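Local atomic coordinates of succinate dehydrogenase subunit A (Mycolicibacterium smegmatis, PDB entry 7D6V), a protein that is the FAD-carrying flavoprotein subunit of a respiratory complex, probably oxidising succinate to fumarate and passing the electrons on toward quinone. Residues A[88-93]-A[428-433]; A[176-179]-A[184-187]. All coordinates share one frame; numbering follows the deposited sequence.

Contact 1: residues A[88-93]-A[428-433]; sequences ELHAQE and SLSDLL. With FAD (flavin-adenine dinucleotide), chain D.
The imidazole of His90 presents its edge to helix 427-448: Ser430 OG and the backbone N of Asp431 both lie close to the ring plane at the NE2 edge, Ser430 OG toward CE1 and Asp431 N toward CD2, so neither residue sits over a face. A second ring, that of His70, meets His90 with its plane turned about 75° from it, while Phe435 and Met418 also touch the histidine. This is a helix-helix contact within a flavoprotein of the succinate dehydrogenase/fumarate reductase family, made between helix 84-102 and the start of a helix whose other side faces the FAD. It depends on one long side chain. With CG anti to the backbone N (chi1 168°), the ring reaches across to Ser430, where NE2 and OG form a hydrogen bond at an angle of 149°. The modelled NE2 to OG distance of 2.4 Å is too short to be trusted at this resolution, and either group could be the donor. Ser430 OG has further, weak hydrogen bonds to the carbonyls of Asn427 and Ala55. Beside it, His90 NE2 comes within 3.4 Å of Asp431 N, but the angle is poor for a bond; CD2 meets Asp431 CB at 4.2 Å. On the flavin side, Ser428 CB lies 3.6 Å from FAD O2, and its hydroxyl is hydrogen-bonded to Arg423. The helix starts beside FAD O2, with Leu429 N 3.5 Å from it, close without being a clear hydrogen bond; the positive end of the helix may help to stabilise negative charge on the reduced flavin. One turn on, Leu432 brings a methyl to the ribityl-phosphate link, CD1 to FAD O5' 3.4 Å.

Contact 2: residues A[176-179]-A[184-187]; sequences ELIL and IAGA
Ile178 has both backbone polar atoms engaged across the hairpin, and its carbonyl serves two amides at once. Ile178 N donates to Gly186 O at 2.7 Å, with an N-H...O angle of 163°. Ile178 O takes the N-H of Ala185, also at 2.7 Å, and a second, weak bond from Gly186 N, stretched to 3.4 Å with a poor angle. The extra residue, Ala185, moves the register by one between the Ile178-Gly186 pair and the Leu179-Ile184 pair and brings two consecutive amides to one oxygen. For Gly186, at phi 158°, a CB would be pressed hard against the carbonyl O of Ala185, a strain that glycine avoids. Farther along, Glu176 is bonded through its backbone to Phe188, and Ala187 to Phe200 of the next strand.

Leu177 and Ala187 share one face of the sheet, where Leu177 CG, anti to the carbonyl carbon (chi1 -63°), carries CD2 to Ala187 CB at 4.0 Å. Leu179 and Ile184 start out away from each other, but their ends turn back to meet. The CD1 methyl of Ile184 touches two leucine methyls from roughly perpendicular directions, 3.8 Å from Leu179 CD1 and 4.2 Å from Leu177 CD1. Leu177 and Leu179 also pack on helix 230-236. Ile178 turns to the other face, where its side chain meets Val456; Ala185 touches both Val456 and Pro454. Glu176 OE1 makes a long, weak ion pair with Arg235. One residue facing two across an antiparallel pair, both amides directed at the same carbonyl, marks a classic beta bulge, here close to the turn of the hairpin of strands 172-179 and 184-191.

How the contacts relate
From the N terminus, after the first strands and helices, the chain reaches helix 84-102, whose residues 88-93 meet their partner more than 300 residues later. In between comes contact 2, a local closure: the chain leaves strand 172-179, turns through four residues and returns along strand 184-191. Only after the rest of the intervening fold does helix 427-448 arrive to complete contact 1, so the short hairpin loop falls wholly within the long one and the two do not cross. The contacts do not touch, their nearest atoms being about 18 Å apart. Contact 1 joins two helices beside the flavin end of FAD; contact 2 shapes the edge of a mixed sheet nearer the adenine end.

Contact 1: residues A[88-93]-A[428-433]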
ATOM      1  N   GLU A  88      26.251   1.826  18.144  1.00 16.51           N
ATOM      2  CA  GLU A  88      26.374   0.645  18.994  1.00 16.51           C
ATOM      3  C   GLU A  88      25.031   0.253  19.587  1.00 16.51           C
ATOM      4  O   GLU A  88      24.677  -0.934  19.626  1.00 16.51           O
ATOM      5  CB  GLU A  88      27.386   0.910  20.105  1.00 16.51           C
ATOM      6  CG  GLU A  88      27.332  -0.093  21.238  1.00 16.51           C
ATOM      7  CD  GLU A  88      27.910   0.453  22.523  1.00 16.51           C
ATOM      8  OE1 GLU A  88      27.962   1.689  22.674  1.00 16.51           O
ATOM      9  OE2 GLU A  88      28.316  -0.353  23.383  1.00 16.51           O
ATOM     10  N   LEU A  89      24.265   1.241  20.041  1.00 15.28           N
ATOM     11  CA  LEU A  89      22.999   0.964  20.698  1.00 15.28           C
ATOM     12  C   LEU A  89      21.987   0.403  19.707  1.00 15.28           C
ATOM     13  O   LEU A  89      21.260  -0.549  20.018  1.00 15.28           O
ATOM     14  CB  LEU A  89      22.514   2.256  21.349  1.00 15.28           C
ATOM     15  CG  LEU A  89      21.433   2.318  22.408  1.00 15.28           C
ATOM     16  CD1 LEU A  89      21.918   1.578  23.629  1.00 15.28           C
ATOM     17  CD2 LEU A  89      21.208   3.774  22.743  1.00 15.28           C
ATOM     18  N   HIS A  90      21.963   0.952  18.490  1.00 14.84           N
ATOM     19  CA  HIS A  90      21.122   0.407  17.431  1.00 14.84           C
ATOM     20  C   HIS A  90      21.540  -1.007  17.062  1.00 14.84           C
ATOM     21  O   HIS A  90      20.690  -1.868  16.817  1.00 14.84           O
ATOM     22  CB  HIS A  90      21.181   1.317  16.207  1.00 14.84           C
ATOM     23  CG  HIS A  90      20.591   0.716  14.970  1.00 14.84           C
ATOM     24  ND1 HIS A  90      21.338  -0.005  14.064  1.00 14.84           N
ATOM     25  CD2 HIS A  90      19.334   0.757  14.470  1.00 14.84           C
ATOM     26  CE1 HIS A  90      20.564  -0.395  13.068  1.00 14.84           C
ATOM     27  NE2 HIS A  90      19.344   0.054  13.290  1.00 14.84           N
ATOM     28  N   ALA A  91      22.848  -1.263  17.001  1.00 14.64           N
ATOM     29  CA  ALA A  91      23.318  -2.597  16.651  1.00 14.64           C
ATOM     30  C   ALA A  91      22.885  -3.626  17.682  1.00 14.64           C
ATOM     31  O   ALA A  91      22.433  -4.719  17.326  1.00 14.64           O
ATOM     32  CB  ALA A  91      24.839  -2.597  16.502  1.00 14.64           C
ATOM     33  N   GLN A  92      23.002  -3.299  18.966  1.00 14.84           N
ATOM     34  CA  GLN A  92      22.697  -4.295  19.982  1.00 14.84           C
ATOM     35  C   GLN A  92      21.237  -4.305  20.418  1.00 14.84           C
ATOM     36  O   GLN A  92      20.852  -5.185  21.191  1.00 14.84           O
ATOM     37  CB  GLN A  92      23.601  -4.118  21.207  1.00 14.84           C
ATOM     38  CG  GLN A  92      23.530  -2.778  21.881  1.00 14.84           C
ATOM     39  CD  GLN A  92      24.742  -2.513  22.746  1.00 14.84           C
ATOM     40  OE1 GLN A  92      25.692  -3.292  22.754  1.00 14.84           O
ATOM     41  NE2 GLN A  92      24.715  -1.411  23.486  1.00 14.84           N
ATOM     42  N   GLU A  93      20.408  -3.376  19.940  1.00 14.78           N
ATOM     43  CA  GLU A  93      18.990  -3.390  20.278  1.00 14.78           C
ATOM     44  C   GLU A  93      18.077  -3.653  19.088  1.00 14.78           C
ATOM     45  O   GLU A  93      16.859  -3.725  19.271  1.00 14.78           O
ATOM     46  CB  GLU A  93      18.594  -2.071  20.944  1.00 14.78           C
ATOM     47  CG  GLU A  93      19.299  -1.810  22.258  1.00 14.78           C
ATOM     48  CD  GLU A  93      18.812  -0.550  22.928  1.00 14.78           C
ATOM     49  OE1 GLU A  93      17.989   0.164  22.321  1.00 14.78           O
ATOM     50  OE2 GLU A  93      19.247  -0.272  24.064  1.00 14.78           O
ATOM     51  N   SER A 428      17.726   2.401   8.413  1.00 16.48           N
ATOM     52  CA  SER A 428      16.743   3.411   8.788  1.00 16.48           C
ATOM     53  C   SER A 428      15.508   2.787   9.420  1.00 16.48           C
ATOM     54  O   SER A 428      14.989   3.302  10.417  1.00 16.48           O
ATOM     55  CB  SER A 428      16.351   4.242   7.574  1.00 16.48           C
ATOM     56  OG  SER A 428      17.505   4.657   6.875  1.00 16.48           O
ATOM     57  N   LEU A 429      15.018   1.684   8.852  1.00 15.73           N
ATOM     58  CA  LEU A 429      13.800   1.067   9.365  1.00 15.73           C
ATOM     59  C   LEU A 429      13.986   0.557  10.788  1.00 15.73           C
ATOM     60  O   LEU A 429      13.090   0.702  11.626  1.00 15.73           O
ATOM     61  CB  LEU A 429      13.352  -0.059   8.436  1.00 15.73           C
ATOM     62  CG  LEU A 429      12.835   0.356   7.058  1.00 15.73           C
ATOM     63  CD1 LEU A 429      12.353  -0.853   6.279  1.00 15.73           C
ATOM     64  CD2 LEU A 429      11.719   1.374   7.194  1.00 15.73           C
ATOM     65  N   SER A 430      15.137  -0.047  11.083  1.00 14.91           N
ATOM     66  CA  SER A 430      15.401  -0.508  12.442  1.00 14.91           C
ATOM     67  C   SER A 430      15.753   0.643  13.378  1.00 14.91           C
ATOM     68  O   SER A 430      15.456   0.576  14.579  1.00 14.91           O
ATOM     69  CB  SER A 430      16.513  -1.558  12.427  1.00 14.91           C
ATOM     70  OG  SER A 430      17.699  -1.044  11.852  1.00 14.91           O
ATOM     71  N   ASP A 431      16.400   1.685  12.849  1.00 15.77           N
ATOM     72  CA  ASP A 431      16.603   2.925  13.590  1.00 15.77           C
ATOM     73  C   ASP A 431      15.268   3.448  14.101  1.00 15.77           C
ATOM     74  O   ASP A 431      15.150   3.872  15.256  1.00 15.77           O
ATOM     75  CB  ASP A 431      17.311   3.934  12.667  1.00 15.77           C
ATOM     76  CG  ASP A 431      17.341   5.379  13.199  1.00 15.77           C
ATOM     77  OD1 ASP A 431      18.164   6.156  12.674  1.00 15.77           O
ATOM     78  OD2 ASP A 431      16.586   5.773  14.107  1.00 15.77           O
ATOM     79  N   LEU A 432      14.247   3.416  13.242  1.00 14.55           N
ATOM     80  CA  LEU A 432      12.925   3.890  13.635  1.00 14.55           C
ATOM     81  C   LEU A 432      12.463   3.219  14.919  1.00 14.55           C
ATOM     82  O   LEU A 432      12.123   3.894  15.892  1.00 14.55           O
ATOM     83  CB  LEU A 432      11.915   3.638  12.517  1.00 14.55           C
ATOM     84  CG  LEU A 432      12.173   4.321  11.178  1.00 14.55           C
ATOM     85  CD1 LEU A 432      10.948   4.225  10.290  1.00 14.55           C
ATOM     86  CD2 LEU A 432      12.603   5.762  11.382  1.00 14.55           C
ATOM     87  N   LEU A 433      12.503   1.888  14.960  1.00 14.19           N
ATOM     88  CA  LEU A 433      12.018   1.171  16.133  1.00 14.19           C
ATOM     89  C   LEU A 433      12.897   1.438  17.348  1.00 14.19           C
ATOM     90  O   LEU A 433      12.398   1.805  18.421  1.00 14.19           O
ATOM     91  CB  LEU A 433      11.952  -0.324  15.836  1.00 14.19           C
ATOM     92  CG  LEU A 433      11.243  -0.732  14.549  1.00 14.19           C
ATOM     93  CD1 LEU A 433      11.521  -2.187  14.240  1.00 14.19           C
ATOM     94  CD2 LEU A 433       9.755  -0.481  14.662  1.00 14.19           C
TER
HETATM   95  PA  FAD D 701       7.707   9.112   8.365  1.00 47.92           P
HETATM   96  O1A FAD D 701       6.961   7.909   8.806  1.00 60.35           O
HETATM   97  O2A FAD D 701       8.195   9.194   6.971  1.00 49.78           O
HETATM   98  O5B FAD D 701       6.737  10.364   8.575  1.00 56.78           O
HETATM   99  C5B FAD D 701       6.815  11.244   9.681  1.00 44.11           C
HETATM  100  C4B FAD D 701       5.417  11.581  10.171  1.00 52.81           C
HETATM  101  O4B FAD D 701       5.386  12.897  10.711  1.00 51.81           O
HETATM  102  C3B FAD D 701       4.360  11.564   9.093  1.00 50.05           C
HETATM  103  O3B FAD D 701       3.223  10.908   9.632  1.00 55.52           O
HETATM  104  C2B FAD D 701       4.010  13.014   8.880  1.00 47.82           C
HETATM  105  O2B FAD D 701       2.664  13.201   8.464  1.00 66.09           O
HETATM  106  C1B FAD D 701       4.232  13.582  10.251  1.00 53.66           C
HETATM  107  N9A FAD D 701       4.472  15.033  10.195  1.00 52.69           N
HETATM  108  C8A FAD D 701       5.433  15.654   9.513  1.00 42.11           C
HETATM  109  N7A FAD D 701       5.361  16.985   9.692  1.00 48.96           N
HETATM  110  C5A FAD D 701       4.328  17.227  10.504  1.00 47.12           C
HETATM  111  C6A FAD D 701       3.691  18.410  11.101  1.00 47.41           C
HETATM  112  N6A FAD D 701       4.152  19.648  10.863  1.00 50.65           N
HETATM  113  N1A FAD D 701       2.631  18.216  11.894  1.00 47.33           N
HETATM  114  C2A FAD D 701       2.151  16.998  12.157  1.00 51.28           C
HETATM  115  N3A FAD D 701       2.677  15.886  11.650  1.00 51.84           N
HETATM  116  C4A FAD D 701       3.747  15.935  10.834  1.00 48.04           C
HETATM  117  N1  FAD D 701      14.833   2.993   4.367  1.00 62.94           N
HETATM  118  C2  FAD D 701      15.255   1.716   4.463  1.00 63.04           C
HETATM  119  O2  FAD D 701      15.893   1.381   5.465  1.00 56.25           O
HETATM  120  N3  FAD D 701      15.020   0.795   3.529  1.00 65.67           N
HETATM  121  C4  FAD D 701      14.348   1.076   2.421  1.00 65.21           C
HETATM  122  O4  FAD D 701      14.141   0.204   1.568  1.00 66.69           O
HETATM  123  C4X FAD D 701      13.849   2.447   2.225  1.00 60.33           C
HETATM  124  N5  FAD D 701      13.161   2.798   1.128  1.00 60.90           N
HETATM  125  C5X FAD D 701      12.716   4.056   0.984  1.00 55.02           C
HETATM  126  C6  FAD D 701      12.005   4.401  -0.153  1.00 53.65           C
HETATM  127  C7  FAD D 701      11.546   5.694  -0.313  1.00 50.56           C
HETATM  128  C7M FAD D 701      10.777   6.081  -1.541  1.00 49.65           C
HETATM  129  C8  FAD D 701      11.815   6.706   0.729  1.00 47.62           C
HETATM  130  C8M FAD D 701      11.317   8.110   0.556  1.00 42.14           C
HETATM  131  C9  FAD D 701      12.521   6.368   1.868  1.00 49.32           C
HETATM  132  C9A FAD D 701      12.981   5.077   2.027  1.00 54.45           C
HETATM  133  N10 FAD D 701      13.697   4.733   3.176  1.00 55.67           N
HETATM  134  C10 FAD D 701      14.141   3.413   3.297  1.00 57.06           C
HETATM  135  C1' FAD D 701      13.960   5.712   4.224  1.00 52.27           C
HETATM  136  C2' FAD D 701      13.019   5.462   5.397  1.00 57.37           C
HETATM  137  O2' FAD D 701      11.744   5.037   4.922  1.00 60.89           O
HETATM  138  C3' FAD D 701      12.784   6.709   6.229  1.00 54.68           C
HETATM  139  O3' FAD D 701      14.011   7.085   6.839  1.00 59.71           O
HETATM  140  C4' FAD D 701      11.760   6.441   7.320  1.00 52.15           C
HETATM  141  O4' FAD D 701      10.520   6.073   6.733  1.00 56.02           O
HETATM  142  C5' FAD D 701      11.521   7.651   8.201  1.00 53.37           C
HETATM  143  O5' FAD D 701      10.412   7.356   9.036  1.00 50.83           O
HETATM  144  P   FAD D 701       9.862   8.369  10.136  1.00 52.77           P
HETATM  145  O1P FAD D 701       8.987   7.587  11.050  1.00 55.36           O
HETATM  146  O2P FAD D 701      10.995   9.136  10.719  1.00 55.97           O
HETATM  147  O3P FAD D 701       8.963   9.419   9.314  1.00 53.35           O

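Contact 2: residues A[176-179]-A[184-187]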
ATOM      1  N   GLU A 176       3.830  25.432  15.398  1.00 17.09           N
ATOM      2  CA  GLU A 176       4.665  26.084  16.394  1.00 17.09           C
ATOM      3  C   GLU A 176       4.756  25.207  17.633  1.00 17.09           C
ATOM      4  O   GLU A 176       3.861  24.412  17.924  1.00 17.09           O
ATOM      5  CB  GLU A 176       4.114  27.466  16.766  1.00 17.09           C
ATOM      6  CG  GLU A 176       5.121  28.395  17.417  1.00 17.09           C
ATOM      7  CD  GLU A 176       6.137  28.939  16.429  1.00 17.09           C
ATOM      8  OE1 GLU A 176       7.125  28.236  16.130  1.00 17.09           O
ATOM      9  OE2 GLU A 176       5.942  30.073  15.946  1.00 17.09           O
ATOM     10  N   LEU A 177       5.856  25.363  18.360  1.00 17.46           N
ATOM     11  CA  LEU A 177       6.030  24.768  19.677  1.00 17.46           C
ATOM     12  C   LEU A 177       6.037  25.881  20.712  1.00 17.46           C
ATOM     13  O   LEU A 177       6.777  26.859  20.569  1.00 17.46           O
ATOM     14  CB  LEU A 177       7.324  23.957  19.757  1.00 17.46           C
ATOM     15  CG  LEU A 177       7.441  22.737  18.843  1.00 17.46           C
ATOM     16  CD1 LEU A 177       8.749  22.016  19.087  1.00 17.46           C
ATOM     17  CD2 LEU A 177       6.271  21.803  19.055  1.00 17.46           C
ATOM     18  N   ILE A 178       5.221  25.734  21.740  1.00 19.50           N
ATOM     19  CA  ILE A 178       5.062  26.760  22.762  1.00 19.50           C
ATOM     20  C   ILE A 178       6.033  26.489  23.899  1.00 19.50           C
ATOM     21  O   ILE A 178       6.192  25.348  24.346  1.00 19.50           O
ATOM     22  CB  ILE A 178       3.607  26.809  23.266  1.00 19.50           C
ATOM     23  CG1 ILE A 178       2.640  26.929  22.087  1.00 19.50           C
ATOM     24  CG2 ILE A 178       3.417  27.964  24.228  1.00 19.50           C
ATOM     25  CD1 ILE A 178       2.802  28.196  21.288  1.00 19.50           C
ATOM     26  N   LEU A 179       6.689  27.545  24.367  1.00 22.52           N
ATOM     27  CA  LEU A 179       7.676  27.459  25.429  1.00 22.52           C
ATOM     28  C   LEU A 179       7.212  28.262  26.635  1.00 22.52           C
ATOM     29  O   LEU A 179       6.499  29.260  26.498  1.00 22.52           O
ATOM     30  CB  LEU A 179       9.038  27.975  24.956  1.00 22.52           C
ATOM     31  CG  LEU A 179      10.052  26.963  24.423  1.00 22.52           C
ATOM     32  CD1 LEU A 179       9.467  26.125  23.307  1.00 22.52           C
ATOM     33  CD2 LEU A 179      11.283  27.692  23.936  1.00 22.52           C
ATOM     34  N   ILE A 184       9.587  23.049  26.853  1.00 20.40           N
ATOM     35  CA  ILE A 184       8.396  22.746  26.073  1.00 20.40           C
ATOM     36  C   ILE A 184       7.164  22.880  26.951  1.00 20.40           C
ATOM     37  O   ILE A 184       7.111  22.345  28.063  1.00 20.40           O
ATOM     38  CB  ILE A 184       8.498  21.338  25.470  1.00 20.40           C
ATOM     39  CG1 ILE A 184       9.483  21.325  24.300  1.00 20.40           C
ATOM     40  CG2 ILE A 184       7.132  20.832  25.044  1.00 20.40           C
ATOM     41  CD1 ILE A 184       9.155  22.308  23.209  1.00 20.40           C
ATOM     42  N   ALA A 185       6.163  23.604  26.454  1.00 20.06           N
ATOM     43  CA  ALA A 185       4.888  23.739  27.137  1.00 20.06           C
ATOM     44  C   ALA A 185       3.707  23.250  26.315  1.00 20.06           C
ATOM     45  O   ALA A 185       2.611  23.117  26.867  1.00 20.06           O
ATOM     46  CB  ALA A 185       4.642  25.200  27.544  1.00 20.06           C
ATOM     47  N   GLY A 186       3.893  22.980  25.035  1.00 17.90           N
ATOM     48  CA  GLY A 186       2.816  22.476  24.212  1.00 17.90           C
ATOM     49  C   GLY A 186       3.079  22.740  22.745  1.00 17.90           C
ATOM     50  O   GLY A 186       4.102  23.304  22.362  1.00 17.90           O
ATOM     51  N   ALA A 187       2.119  22.315  21.929  1.00 16.26           N
ATOM     52  CA  ALA A 187       2.191  22.461  20.484  1.00 16.26           C
ATOM     53  C   ALA A 187       0.932  23.143  19.972  1.00 16.26           C
ATOM     54  O   ALA A 187      -0.165  22.903  20.479  1.00 16.26           O
ATOM     55  CB  ALA A 187       2.364  21.104  19.796  1.00 16.26           C
TER